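Long-range contacts in disulfide isomerase DsbG N-terminal domain-containing protein (Helicobacter pylori, PDB 3TDG), which probably serves as a thioredoxin-fold thiol-disulfide reductase related to the disulfide isomerase DsbG: residues Lys45-Glu51 / Val64-Asp70; Lys123-Phe128 / Ile248-Ile254; Lys192-Leu196 / Ile228-Pro234; Cys162-Leu166 / Ile221-Gln225. All coordinates share one frame; numbering follows the deposited sequence.

Contact 1: Lys45-Glu51 / Val64-Asp70; sequences KKVRILE and VVIEDPD
R48 and E67 form an antiparallel hydrogen-bonded pair in the hairpin made by strands 48-54 and 62-67. E67 N gives to R48 O at 2.8 Å and R48 N to E67 O at 3.2 Å; I49 and I66 follow as a non-hydrogen-bonded pair. Beyond them the register slips by one: L50 and E51 both face V65, a classic beta bulge in which V65 O takes a sound bond from L50 N at 2.9 Å and a weak one from E51 N. V65 N returns a bond to E51 O. On the face carrying R48 and E67, the arginine chain bends at chi3 (59°) and lays NE and NH2 beside the carboxylate. NE meets E67 OE1 at 3.2 Å from above the carboxylate plane, while NH2 reaches E67 OE2 more weakly at 3.1 Å; with the two planes 75° apart, this is a twisted salt bridge. On the other face V47 CG1 lies 3.8 Å from I66 CD1, and helix 33-43 packs over V47 and I49. At the loop end K45 NZ meets the syn lone pair of D68 OD2 at 2.7 Å and D70 OD1 at 3.5 Å, while D68 OD1 closes an Asx turn onto D70 N. Two carboxylates around a single ammonium would be expected to favour its charged form and to tie the turn after one strand to the lead-in of the other.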
loop_
_atom_site.group_PDB
_atom_site.type_symbol
_atom_site.label_atom_id
_atom_site.label_comp_id
_atom_site.label_asym_id
_atom_site.label_seq_id
_atom_site.Cartn_x
_atom_site.Cartn_y
_atom_site.Cartn_z
ATOM N N LYS A 45 -3.255 24.647 9.403
ATOM C CA LYS A 45 -2.648 24.871 8.092
ATOM C C LYS A 45 -3.354 26.037 7.421
ATOM O O LYS A 45 -4.587 26.033 7.275
ATOM C CB LYS A 45 -2.752 23.628 7.211
ATOM C CG LYS A 45 -1.803 22.521 7.578
ATOM C CD LYS A 45 -2.103 21.287 6.753
ATOM C CE LYS A 45 -1.230 20.130 7.182
ATOM N NZ LYS A 45 -0.776 19.321 6.035
ATOM N N LYS A 46 -2.575 27.039 7.031
ATOM C CA LYS A 46 -3.094 28.155 6.249
ATOM C C LYS A 46 -2.920 27.833 4.764
ATOM O O LYS A 46 -1.801 27.896 4.246
ATOM C CB LYS A 46 -2.370 29.464 6.598
ATOM C CG LYS A 46 -2.916 30.684 5.846
ATOM C CD LYS A 46 -1.990 31.877 5.981
ATOM C CE LYS A 46 -2.643 33.126 5.441
ATOM N NZ LYS A 46 -1.591 34.182 5.307
ATOM N N VAL A 47 -4.025 27.482 4.101
ATOM C CA VAL A 47 -3.997 27.041 2.693
ATOM C C VAL A 47 -3.977 28.242 1.759
ATOM O O VAL A 47 -4.455 29.317 2.109
ATOM C CB VAL A 47 -5.212 26.117 2.322
ATOM C CG1 VAL A 47 -5.257 24.884 3.210
ATOM C CG2 VAL A 47 -6.539 26.875 2.380
ATOM N N ARG A 48 -3.428 28.052 0.569
ATOM C CA ARG A 48 -3.470 29.079 -0.458
ATOM C C ARG A 48 -4.486 28.673 -1.520
ATOM O O ARG A 48 -4.442 27.547 -2.000
ATOM C CB ARG A 48 -2.074 29.237 -1.075
ATOM C CG ARG A 48 -1.925 30.459 -1.975
ATOM C CD ARG A 48 -0.444 30.772 -2.233
ATOM N NE ARG A 48 0.237 29.645 -2.872
ATOM C CZ ARG A 48 0.300 29.436 -4.188
ATOM N NH1 ARG A 48 -0.267 30.286 -5.046
ATOM N NH2 ARG A 48 0.938 28.367 -4.655
ATOM N N ILE A 49 -5.396 29.576 -1.881
ATOM C CA ILE A 49 -6.422 29.277 -2.882
ATOM C C ILE A 49 -5.847 29.451 -4.293
ATOM O O ILE A 49 -5.293 30.503 -4.602
ATOM C CB ILE A 49 -7.672 30.179 -2.708
ATOM C CG1 ILE A 49 -8.359 29.897 -1.369
ATOM C CG2 ILE A 49 -8.662 29.982 -3.872
ATOM C CD1 ILE A 49 -9.387 30.952 -0.982
ATOM N N LEU A 50 -5.978 28.421 -5.137
ATOM C CA LEU A 50 -5.417 28.459 -6.496
ATOM C C LEU A 50 -6.456 28.636 -7.608
ATOM O O LEU A 50 -6.165 29.244 -8.632
ATOM C CB LEU A 50 -4.598 27.198 -6.794
ATOM C CG LEU A 50 -3.522 26.767 -5.799
ATOM C CD1 LEU A 50 -3.186 25.303 -6.035
ATOM C CD2 LEU A 50 -2.279 27.635 -5.911
ATOM N N GLU A 51 -7.657 28.101 -7.413
ATOM C CA GLU A 51 -8.635 28.010 -8.491
ATOM C C GLU A 51 -10.051 27.949 -7.917
ATOM O O GLU A 51 -10.306 27.224 -6.945
ATOM C CB GLU A 51 -8.323 26.758 -9.322
ATOM C CG GLU A 51 -9.020 26.655 -10.658
ATOM C CD GLU A 51 -8.887 25.260 -11.290
ATOM O OE1 GLU A 51 -7.863 24.574 -11.075
ATOM O OE2 GLU A 51 -9.818 24.847 -12.010
ATOM N N VAL A 64 -13.214 24.402 -5.569
ATOM C CA VAL A 64 -12.013 25.130 -5.155
ATOM C C VAL A 64 -10.818 24.181 -5.054
ATOM O O VAL A 64 -10.920 23.093 -4.464
ATOM C CB VAL A 64 -12.225 25.838 -3.785
ATOM C CG1 VAL A 64 -11.009 26.672 -3.394
ATOM C CG2 VAL A 64 -13.474 26.736 -3.813
ATOM N N VAL A 65 -9.700 24.579 -5.649
ATOM C CA VAL A 65 -8.426 23.891 -5.442
ATOM C C VAL A 65 -7.536 24.767 -4.562
ATOM O O VAL A 65 -7.447 25.985 -4.773
ATOM C CB VAL A 65 -7.738 23.527 -6.777
ATOM C CG1 VAL A 65 -6.398 22.789 -6.543
ATOM C CG2 VAL A 65 -8.676 22.650 -7.604
ATOM N N ILE A 66 -6.904 24.139 -3.570
ATOM C CA ILE A 66 -6.038 24.817 -2.617
ATOM C C ILE A 66 -4.671 24.156 -2.622
ATOM O O ILE A 66 -4.535 23.033 -3.097
ATOM C CB ILE A 66 -6.640 24.843 -1.163
ATOM C CG1 ILE A 66 -6.815 23.439 -0.570
ATOM C CG2 ILE A 66 -7.946 25.667 -1.102
ATOM C CD1 ILE A 66 -5.502 22.847 0.042
ATOM N N GLU A 67 -3.662 24.863 -2.112
ATOM C CA GLU A 67 -2.333 24.307 -1.921
ATOM C C GLU A 67 -2.084 24.110 -0.434
ATOM O O GLU A 67 -2.247 25.039 0.338
ATOM C CB GLU A 67 -1.283 25.269 -2.466
ATOM C CG GLU A 67 0.136 24.730 -2.374
ATOM C CD GLU A 67 1.166 25.823 -2.581
ATOM O OE1 GLU A 67 1.168 26.808 -1.802
ATOM O OE2 GLU A 67 1.965 25.697 -3.532
ATOM N N ASP A 68 -1.717 22.895 -0.038
ATOM C CA ASP A 68 -1.342 22.609 1.350
ATOM C C ASP A 68 0.024 23.300 1.613
ATOM O O ASP A 68 0.960 23.089 0.865
ATOM C CB ASP A 68 -1.262 21.089 1.530
ATOM C CG ASP A 68 -0.818 20.666 2.937
ATOM O OD1 ASP A 68 0.137 21.246 3.489
ATOM O OD2 ASP A 68 -1.416 19.720 3.472
ATOM N N PRO A 69 0.132 24.153 2.655
ATOM C CA PRO A 69 1.408 24.887 2.791
ATOM C C PRO A 69 2.593 24.017 3.228
ATOM O O PRO A 69 3.725 24.451 3.120
ATOM C CB PRO A 69 1.084 25.939 3.854
ATOM C CG PRO A 69 0.108 25.193 4.771
ATOM C CD PRO A 69 -0.781 24.433 3.784
ATOM N N ASP A 70 2.336 22.802 3.708
ATOM C CA ASP A 70 3.411 21.903 4.146
ATOM C C ASP A 70 3.901 20.989 3.017
ATOM O O ASP A 70 5.095 20.952 2.723
ATOM C CB ASP A 70 2.982 21.066 5.365
ATOM C CG ASP A 70 2.534 21.930 6.555
ATOM O OD1 ASP A 70 1.638 21.504 7.316
ATOM O OD2 ASP A 70 3.075 23.034 6.729
#

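Contact 2: Lys123-Phe128 / Ile248-Ile254; sequences KLNAIF and IFESGVI
I127, whose side chain points toward segment 248-254, is fixed in its helix by I127 N giving to K123 O at 2.9 Å, and both residues of that bond touch V253. The helix is the last part of the long helix 98-129, which, as in other DsbG-like proteins, probably links the N-terminal domain to the thioredoxin-fold domain. Here it lies against the end of helix 235-249 and the turn that follows, where G252, with positive phi, lets the chain leave the helix. The meeting is apolar. I127 divides its branches: CG2 comes to 4.1 Å from I248 CG1, the two side chains crossing at about a right angle, whereas CD1 runs on toward the turn and stops 3.9 Å from S251 OG. One helical turn earlier, L124 CD2 touches both V253 and I254, 3.7 Å from V253 CG1 and 3.6 Å from I254 CG1. V253 splits its two methyls in the same way, because CG1 stands anti to the backbone N (chi1 165°) and faces L124 while CG2 turns to the aliphatic part of K123. That lysine is extended, and K123 CD crosses V253 at about a right angle, 3.8 Å from V253 CG2. Strand 259-262 continues the apolar layer, with F259 touching both L124 and I254, and the F128 ring stacks on Y152 of strand 150-155. The far end of that ring closes the contact, F128 CZ lying 4.0 Å from I254 CD1 in an oblique approach.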
loop_
_atom_site.group_PDB
_atom_site.type_symbol
_atom_site.label_atom_id
_atom_site.label_comp_id
_atom_site.label_asym_id
_atom_site.label_seq_id
_atom_site.Cartn_x
_atom_site.Cartn_y
_atom_site.Cartn_z
ATOM N N LYS A 123 10.992 13.379 -2.650
ATOM C CA LYS A 123 11.747 12.136 -2.481
ATOM C C LYS A 123 13.209 12.302 -2.910
ATOM O O LYS A 123 14.101 11.793 -2.243
ATOM C CB LYS A 123 11.096 10.971 -3.215
ATOM C CG LYS A 123 9.891 10.420 -2.485
ATOM C CD LYS A 123 9.312 9.204 -3.163
ATOM C CE LYS A 123 8.133 8.705 -2.358
ATOM N NZ LYS A 123 7.270 7.882 -3.215
ATOM N N LEU A 124 13.428 13.033 -4.001
ATOM C CA LEU A 124 14.768 13.332 -4.506
ATOM C C LEU A 124 15.577 14.183 -3.525
ATOM O O LEU A 124 16.702 13.808 -3.160
ATOM C CB LEU A 124 14.709 13.996 -5.883
ATOM C CG LEU A 124 14.483 13.039 -7.067
ATOM C CD1 LEU A 124 14.162 13.819 -8.347
ATOM C CD2 LEU A 124 15.690 12.106 -7.287
ATOM N N ASN A 125 15.004 15.317 -3.109
ATOM C CA ASN A 125 15.566 16.127 -2.033
ATOM C C ASN A 125 15.955 15.314 -0.811
ATOM O O ASN A 125 17.026 15.529 -0.255
ATOM C CB ASN A 125 14.591 17.212 -1.602
ATOM C CG ASN A 125 14.446 18.291 -2.622
ATOM O OD1 ASN A 125 15.109 18.286 -3.652
ATOM N ND2 ASN A 125 13.569 19.244 -2.342
ATOM N N ALA A 126 15.096 14.389 -0.391
ATOM C CA ALA A 126 15.409 13.530 0.750
ATOM C C ALA A 126 16.575 12.570 0.465
ATOM O O ALA A 126 17.420 12.334 1.339
ATOM C CB ALA A 126 14.200 12.763 1.193
ATOM N N ILE A 127 16.612 12.008 -0.746
ATOM C CA ILE A 127 17.756 11.185 -1.150
ATOM C C ILE A 127 19.062 11.968 -1.022
ATOM O O ILE A 127 19.988 11.504 -0.370
ATOM C CB ILE A 127 17.597 10.576 -2.564
ATOM C CG1 ILE A 127 16.554 9.454 -2.511
ATOM C CG2 ILE A 127 18.963 10.046 -3.088
ATOM C CD1 ILE A 127 16.017 9.058 -3.875
ATOM N N PHE A 128 19.114 13.158 -1.606
ATOM C CA PHE A 128 20.322 13.963 -1.571
ATOM C C PHE A 128 20.708 14.530 -0.201
ATOM O O PHE A 128 21.895 14.760 0.055
ATOM C CB PHE A 128 20.276 15.043 -2.642
ATOM C CG PHE A 128 20.317 14.480 -4.022
ATOM C CD1 PHE A 128 21.475 13.862 -4.489
ATOM C CD2 PHE A 128 19.187 14.502 -4.836
ATOM C CE1 PHE A 128 21.525 13.295 -5.754
ATOM C CE2 PHE A 128 19.220 13.934 -6.106
ATOM C CZ PHE A 128 20.393 13.330 -6.566
ATOM N N ILE A 248 20.851 5.611 -2.254
ATOM C CA ILE A 248 20.497 6.434 -3.403
ATOM C C ILE A 248 19.544 5.663 -4.325
ATOM O O ILE A 248 18.547 6.215 -4.757
ATOM C CB ILE A 248 21.736 6.898 -4.176
ATOM C CG1 ILE A 248 22.513 7.926 -3.357
ATOM C CG2 ILE A 248 21.341 7.526 -5.518
ATOM C CD1 ILE A 248 23.994 7.992 -3.724
ATOM N N PHE A 249 19.832 4.389 -4.580
ATOM C CA PHE A 249 19.098 3.613 -5.586
ATOM C C PHE A 249 17.965 2.742 -5.029
ATOM O O PHE A 249 17.227 2.122 -5.792
ATOM C CB PHE A 249 20.065 2.755 -6.429
ATOM C CG PHE A 249 20.994 3.570 -7.291
ATOM C CD1 PHE A 249 20.576 4.049 -8.534
ATOM C CD2 PHE A 249 22.276 3.879 -6.852
ATOM C CE1 PHE A 249 21.440 4.815 -9.324
ATOM C CE2 PHE A 249 23.144 4.657 -7.631
ATOM C CZ PHE A 249 22.728 5.128 -8.863
ATOM N N GLU A 250 17.827 2.719 -3.708
ATOM C CA GLU A 250 16.855 1.882 -2.994
ATOM C C GLU A 250 15.399 2.014 -3.440
ATOM O O GLU A 250 14.740 1.022 -3.680
ATOM C CB GLU A 250 16.915 2.235 -1.513
ATOM C CG GLU A 250 16.698 1.076 -0.605
ATOM C CD GLU A 250 17.314 1.325 0.752
ATOM O OE1 GLU A 250 17.042 2.398 1.347
ATOM O OE2 GLU A 250 18.086 0.450 1.206
ATOM N N SER A 251 14.901 3.242 -3.521
ATOM C CA SER A 251 13.475 3.495 -3.738
ATOM C C SER A 251 13.074 3.306 -5.194
ATOM O O SER A 251 11.904 3.070 -5.508
ATOM C CB SER A 251 13.151 4.918 -3.327
ATOM O OG SER A 251 13.895 5.822 -4.131
ATOM N N GLY A 252 14.042 3.428 -6.097
ATOM C CA GLY A 252 13.744 3.302 -7.516
ATOM C C GLY A 252 13.237 4.604 -8.076
ATOM O O GLY A 252 12.749 4.653 -9.198
ATOM N N VAL A 253 13.352 5.664 -7.283
ATOM C CA VAL A 253 13.110 7.019 -7.766
ATOM C C VAL A 253 14.244 7.454 -8.704
ATOM O O VAL A 253 14.037 8.267 -9.614
ATOM C CB VAL A 253 12.959 7.991 -6.591
ATOM C CG1 VAL A 253 13.062 9.444 -7.047
ATOM C CG2 VAL A 253 11.615 7.744 -5.870
ATOM N N ILE A 254 15.445 6.937 -8.449
ATOM C CA ILE A 254 16.591 7.115 -9.348
ATOM C C ILE A 254 16.895 5.714 -9.870
ATOM O O ILE A 254 17.145 4.793 -9.084
ATOM C CB ILE A 254 17.832 7.707 -8.620
ATOM C CG1 ILE A 254 17.496 9.071 -7.997
ATOM C CG2 ILE A 254 19.041 7.794 -9.571
ATOM C CD1 ILE A 254 18.670 9.783 -7.279
#

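Contact 3: Lys192-Leu196 / Ile228-Pro234; sequences KKAAL and INAQKEP
The loop joining helices 211-222 and 235-249 folds back over helix 188-206, in a region that is probably the helical insertion common in Dsb-type thioredoxin domains. K192 carries the contact. With chi1 at -176° its CG points away from the backbone N, the chain runs out almost straight across the loop, and a bend at chi4 turns the ammonium into the curve of residues 228-231. There K192 NZ gives a hydrogen bond to Q231 O at 3.0 Å, but from above the carbonyl plane, 59° out of it and not on a lone pair. I228 O lies 3.2 Å from K192 NZ. The methylene part of the lysine is flanked as well: I228 CD1 comes to 3.5 Å from K192 CG, and E233 lies across it with OE2 3.3 Å from K192 CB. The charged ends of K192 and E233 do not meet, NZ and OE2 being 5.1 Å apart, and E233 OE1 forms a salt bridge with R238 of the following helix. I228 also fills the notch between K192 and its helical neighbours, with its CD1 tight against K193 CG at 3.5 Å and next to L196 CD1. P234, at the N-cap of helix 235-249, completes the packing at the other end of the loop. It meets L196 at about a right angle, P234 CD lying 4.0 Å from L196 CD2.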
loop_
_atom_site.group_PDB
_atom_site.type_symbol
_atom_site.label_atom_id
_atom_site.label_comp_id
_atom_site.label_asym_id
_atom_site.label_seq_id
_atom_site.Cartn_x
_atom_site.Cartn_y
_atom_site.Cartn_z
ATOM N N LYS A 192 35.079 0.239 -6.174
ATOM C CA LYS A 192 36.494 0.452 -5.910
ATOM C C LYS A 192 36.974 1.817 -6.382
ATOM O O LYS A 192 37.676 2.520 -5.669
ATOM C CB LYS A 192 37.298 -0.672 -6.573
ATOM C CG LYS A 192 38.770 -0.624 -6.309
ATOM C CD LYS A 192 39.403 -2.018 -6.497
ATOM C CE LYS A 192 40.902 -1.891 -6.785
ATOM N NZ LYS A 192 41.583 -0.859 -5.916
ATOM N N LYS A 193 36.600 2.202 -7.593
ATOM C CA LYS A 193 36.936 3.532 -8.064
ATOM C C LYS A 193 36.256 4.619 -7.230
ATOM O O LYS A 193 36.876 5.614 -6.890
ATOM C CB LYS A 193 36.593 3.674 -9.553
ATOM C CG LYS A 193 37.632 3.001 -10.478
ATOM C CD LYS A 193 37.553 3.539 -11.899
ATOM C CE LYS A 193 38.623 2.869 -12.825
ATOM N NZ LYS A 193 38.600 3.481 -14.179
ATOM N N ALA A 194 34.977 4.443 -6.911
ATOM C CA ALA A 194 34.283 5.407 -6.029
ATOM C C ALA A 194 35.021 5.564 -4.689
ATOM O O ALA A 194 35.205 6.683 -4.210
ATOM C CB ALA A 194 32.815 4.967 -5.799
ATOM N N ALA A 195 35.468 4.441 -4.111
ATOM C CA ALA A 195 36.265 4.449 -2.860
ATOM C C ALA A 195 37.556 5.249 -2.962
ATOM O O ALA A 195 37.877 6.050 -2.084
ATOM C CB ALA A 195 36.554 2.995 -2.377
ATOM N N LEU A 196 38.294 5.038 -4.050
ATOM C CA LEU A 196 39.547 5.739 -4.305
ATOM C C LEU A 196 39.294 7.219 -4.493
ATOM O O LEU A 196 40.075 8.064 -4.045
ATOM C CB LEU A 196 40.227 5.162 -5.573
ATOM C CG LEU A 196 40.727 3.703 -5.531
ATOM C CD1 LEU A 196 41.137 3.162 -6.940
ATOM C CD2 LEU A 196 41.889 3.532 -4.555
ATOM N N ILE A 228 42.896 0.005 -12.251
ATOM C CA ILE A 228 42.188 -0.089 -10.998
ATOM C C ILE A 228 42.775 -1.153 -10.041
ATOM O O ILE A 228 42.900 -0.913 -8.841
ATOM C CB ILE A 228 40.646 -0.238 -11.257
ATOM C CG1 ILE A 228 39.863 -0.254 -9.945
ATOM C CG2 ILE A 228 40.333 -1.414 -12.208
ATOM C CD1 ILE A 228 40.106 0.990 -9.113
ATOM N N ASN A 229 43.170 -2.302 -10.577
ATOM C CA ASN A 229 43.760 -3.358 -9.750
ATOM C C ASN A 229 45.164 -3.044 -9.222
ATOM O O ASN A 229 45.603 -3.641 -8.244
ATOM C CB ASN A 229 43.721 -4.693 -10.489
ATOM C CG ASN A 229 42.319 -5.076 -10.900
ATOM O OD1 ASN A 229 42.074 -5.441 -12.046
ATOM N ND2 ASN A 229 41.381 -4.965 -9.968
ATOM N N ALA A 230 45.838 -2.084 -9.857
ATOM C CA ALA A 230 47.155 -1.618 -9.430
ATOM C C ALA A 230 47.090 -0.697 -8.210
ATOM O O ALA A 230 48.111 -0.162 -7.776
ATOM C CB ALA A 230 47.862 -0.913 -10.579
ATOM N N GLN A 231 45.887 -0.498 -7.672
ATOM C CA GLN A 231 45.696 0.369 -6.511
ATOM C C GLN A 231 45.235 -0.453 -5.317
ATOM O O GLN A 231 44.464 -1.406 -5.468
ATOM C CB GLN A 231 44.659 1.460 -6.806
ATOM C CG GLN A 231 44.682 2.017 -8.229
ATOM C CD GLN A 231 45.980 2.732 -8.564
ATOM O OE1 GLN A 231 46.592 3.371 -7.705
ATOM N NE2 GLN A 231 46.407 2.625 -9.823
ATOM N N LYS A 232 45.717 -0.094 -4.130
ATOM C CA LYS A 232 45.185 -0.684 -2.903
ATOM C C LYS A 232 43.915 0.052 -2.512
ATOM O O LYS A 232 43.886 1.279 -2.483
ATOM C CB LYS A 232 46.216 -0.678 -1.773
ATOM C CG LYS A 232 47.110 -1.920 -1.789
ATOM C CD LYS A 232 48.370 -1.729 -0.972
ATOM C CE LYS A 232 49.384 -2.795 -1.322
ATOM N NZ LYS A 232 50.588 -2.665 -0.467
ATOM N N GLU A 233 42.868 -0.718 -2.245
ATOM C CA GLU A 233 41.534 -0.187 -2.000
ATOM C C GLU A 233 41.273 -0.061 -0.503
ATOM O O GLU A 233 41.304 -1.069 0.202
ATOM C CB GLU A 233 40.490 -1.117 -2.624
ATOM C CG GLU A 233 39.054 -0.652 -2.434
ATOM C CD GLU A 233 38.062 -1.786 -2.550
ATOM O OE1 GLU A 233 38.088 -2.710 -1.700
ATOM O OE2 GLU A 233 37.238 -1.746 -3.488
ATOM N N PRO A 234 41.020 1.172 -0.012
ATOM C CA PRO A 234 40.670 1.357 1.405
ATOM C C PRO A 234 39.319 0.711 1.756
ATOM O O PRO A 234 38.286 1.011 1.125
ATOM C CB PRO A 234 40.644 2.883 1.573
ATOM C CG PRO A 234 40.448 3.418 0.191
ATOM C CD PRO A 234 41.158 2.459 -0.720
#

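Contact 4: Cys162-Leu166 / Ile221-Gln225; sequences CQKEL and IYSTQ
A single side-chain nitrogen, Q163 NE2, reaches two oxygens of the turn that ends helix 211-222. The bond to T224 OG1 is the sound one, 2.9 Å long with an N-H...O angle of 163° and the oxygen close to the amide plane; the reach to Y222 O has the same 2.9 Å length but is weak, bent to 119°. Q163 gets there because its CG stands beside the backbone N (chi1 -78°) and the chain then runs straight on to the amide. The turn is braced from within by S223 OG, which accepts from Q225 N in an ST turn. Beside the amide the tyrosine packs against helix 160-167: L166 CD2 approaches the root of the Y222 ring obliquely, 3.6 Å from CG, while C162 CB and Q163 CG lie at the ring's edge, C162 CB 4.3 Å from Y222 CE1. C162 would be the second cysteine of a thioredoxin-type CxxC motif, so the ring backs the helix that carries the probable redox site. Y222 OH bonds S155 OG at the end of strand 150-155, M180 of strand 177-182 touches both L166 and Y222, and I197 of helix 188-206 meets Y222 as well.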
loop_
_atom_site.group_PDB
_atom_site.type_symbol
_atom_site.label_atom_id
_atom_site.label_comp_id
_atom_site.label_asym_id
_atom_site.label_seq_id
_atom_site.Cartn_x
_atom_site.Cartn_y
_atom_site.Cartn_z
ATOM N N CYS A 162 28.609 8.248 -18.221
ATOM C CA CYS A 162 29.098 9.136 -17.155
ATOM C C CYS A 162 30.451 9.752 -17.514
ATOM O O CYS A 162 30.717 10.901 -17.167
ATOM C CB CYS A 162 29.140 8.406 -15.812
ATOM S SG CYS A 162 27.491 7.901 -15.243
ATOM N N GLN A 163 31.290 8.998 -18.223
ATOM C CA GLN A 163 32.550 9.529 -18.740
ATOM C C GLN A 163 32.310 10.676 -19.720
ATOM O O GLN A 163 33.002 11.691 -19.666
ATOM C CB GLN A 163 33.362 8.442 -19.430
ATOM C CG GLN A 163 34.092 7.500 -18.517
ATOM C CD GLN A 163 34.813 6.436 -19.317
ATOM O OE1 GLN A 163 34.181 5.644 -20.016
ATOM N NE2 GLN A 163 36.147 6.434 -19.250
ATOM N N LYS A 164 31.313 10.508 -20.597
ATOM C CA LYS A 164 30.891 11.569 -21.516
ATOM C C LYS A 164 30.340 12.770 -20.752
ATOM O O LYS A 164 30.719 13.919 -21.016
ATOM C CB LYS A 164 29.858 11.033 -22.526
ATOM C CG LYS A 164 28.941 12.108 -23.134
ATOM C CD LYS A 164 28.058 11.492 -24.219
ATOM C CE LYS A 164 26.598 11.886 -24.072
ATOM N NZ LYS A 164 25.769 10.661 -24.207
ATOM N N GLU A 165 29.440 12.508 -19.809
ATOM C CA GLU A 165 28.940 13.558 -18.930
ATOM C C GLU A 165 30.096 14.293 -18.210
ATOM O O GLU A 165 30.084 15.522 -18.097
ATOM C CB GLU A 165 27.923 12.991 -17.931
ATOM C CG GLU A 165 27.394 14.013 -16.912
ATOM C CD GLU A 165 26.665 15.208 -17.548
ATOM O OE1 GLU A 165 25.904 15.013 -18.514
ATOM O OE2 GLU A 165 26.832 16.348 -17.060
ATOM N N LEU A 166 31.102 13.552 -17.756
ATOM C CA LEU A 166 32.257 14.180 -17.101
ATOM C C LEU A 166 32.972 15.237 -17.974
ATOM O O LEU A 166 33.465 16.238 -17.454
ATOM C CB LEU A 166 33.230 13.126 -16.581
ATOM C CG LEU A 166 34.466 13.624 -15.821
ATOM C CD1 LEU A 166 34.066 14.447 -14.593
ATOM C CD2 LEU A 166 35.380 12.483 -15.454
ATOM N N ILE A 221 40.876 9.118 -12.584
ATOM C CA ILE A 221 40.294 7.837 -12.134
ATOM C C ILE A 221 39.173 7.314 -13.049
ATOM O O ILE A 221 39.007 6.093 -13.202
ATOM C CB ILE A 221 39.858 7.887 -10.618
ATOM C CG1 ILE A 221 41.093 8.063 -9.723
ATOM C CG2 ILE A 221 39.087 6.627 -10.217
ATOM C CD1 ILE A 221 40.804 8.506 -8.294
ATOM N N TYR A 222 38.426 8.233 -13.670
ATOM C CA TYR A 222 37.374 7.862 -14.617
ATOM C C TYR A 222 37.946 7.259 -15.919
ATOM O O TYR A 222 37.285 6.462 -16.589
ATOM C CB TYR A 222 36.479 9.062 -14.939
ATOM C CG TYR A 222 35.240 9.192 -14.065
ATOM C CD1 TYR A 222 33.969 9.126 -14.627
ATOM C CD2 TYR A 222 35.341 9.381 -12.676
ATOM C CE1 TYR A 222 32.816 9.250 -13.849
ATOM C CE2 TYR A 222 34.180 9.504 -11.874
ATOM C CZ TYR A 222 32.927 9.437 -12.486
ATOM O OH TYR A 222 31.784 9.532 -11.747
ATOM N N SER A 223 39.178 7.638 -16.255
ATOM C CA SER A 223 39.840 7.131 -17.453
ATOM C C SER A 223 39.728 5.618 -17.527
ATOM O O SER A 223 40.017 4.910 -16.569
ATOM C CB SER A 223 41.319 7.553 -17.480
ATOM O OG SER A 223 41.983 6.922 -18.552
ATOM N N THR A 224 39.300 5.135 -18.682
ATOM C CA THR A 224 39.250 3.707 -18.965
ATOM C C THR A 224 40.603 3.002 -18.814
ATOM O O THR A 224 40.652 1.813 -18.506
ATOM C CB THR A 224 38.684 3.478 -20.392
ATOM O OG1 THR A 224 37.406 4.122 -20.504
ATOM C CG2 THR A 224 38.508 2.011 -20.684
ATOM N N GLN A 225 41.694 3.734 -19.006
ATOM C CA GLN A 225 43.041 3.150 -18.891
ATOM C C GLN A 225 43.576 3.143 -17.461
ATOM O O GLN A 225 44.626 2.546 -17.199
ATOM C CB GLN A 225 44.026 3.857 -19.829
ATOM C CG GLN A 225 43.727 3.627 -21.315
ATOM C CD GLN A 225 42.483 4.376 -21.793
ATOM O OE1 GLN A 225 42.277 5.543 -21.452
ATOM N NE2 GLN A 225 41.654 3.708 -22.585
#

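The four contacts follow the long axis of the molecule. Contact 1 lies in the N-terminal domain, its centre 27 Å from that of contact 2, where the connecting helix meets the thioredoxin-fold domain. Contacts 3 and 4 lie at the far end, across the chain's centre from contact 1 and 52 and 46 Å from it between centres. These two touch each other directly: K193 NZ lies 2.8 Å from I221 O, a probable hydrogen bond that ties helix 188-206 to the end of helix 211-222. Contact 4 holds C162 of the likely CxxC site; its nearest atoms are about 8 Å from contact 2, with no touch between them.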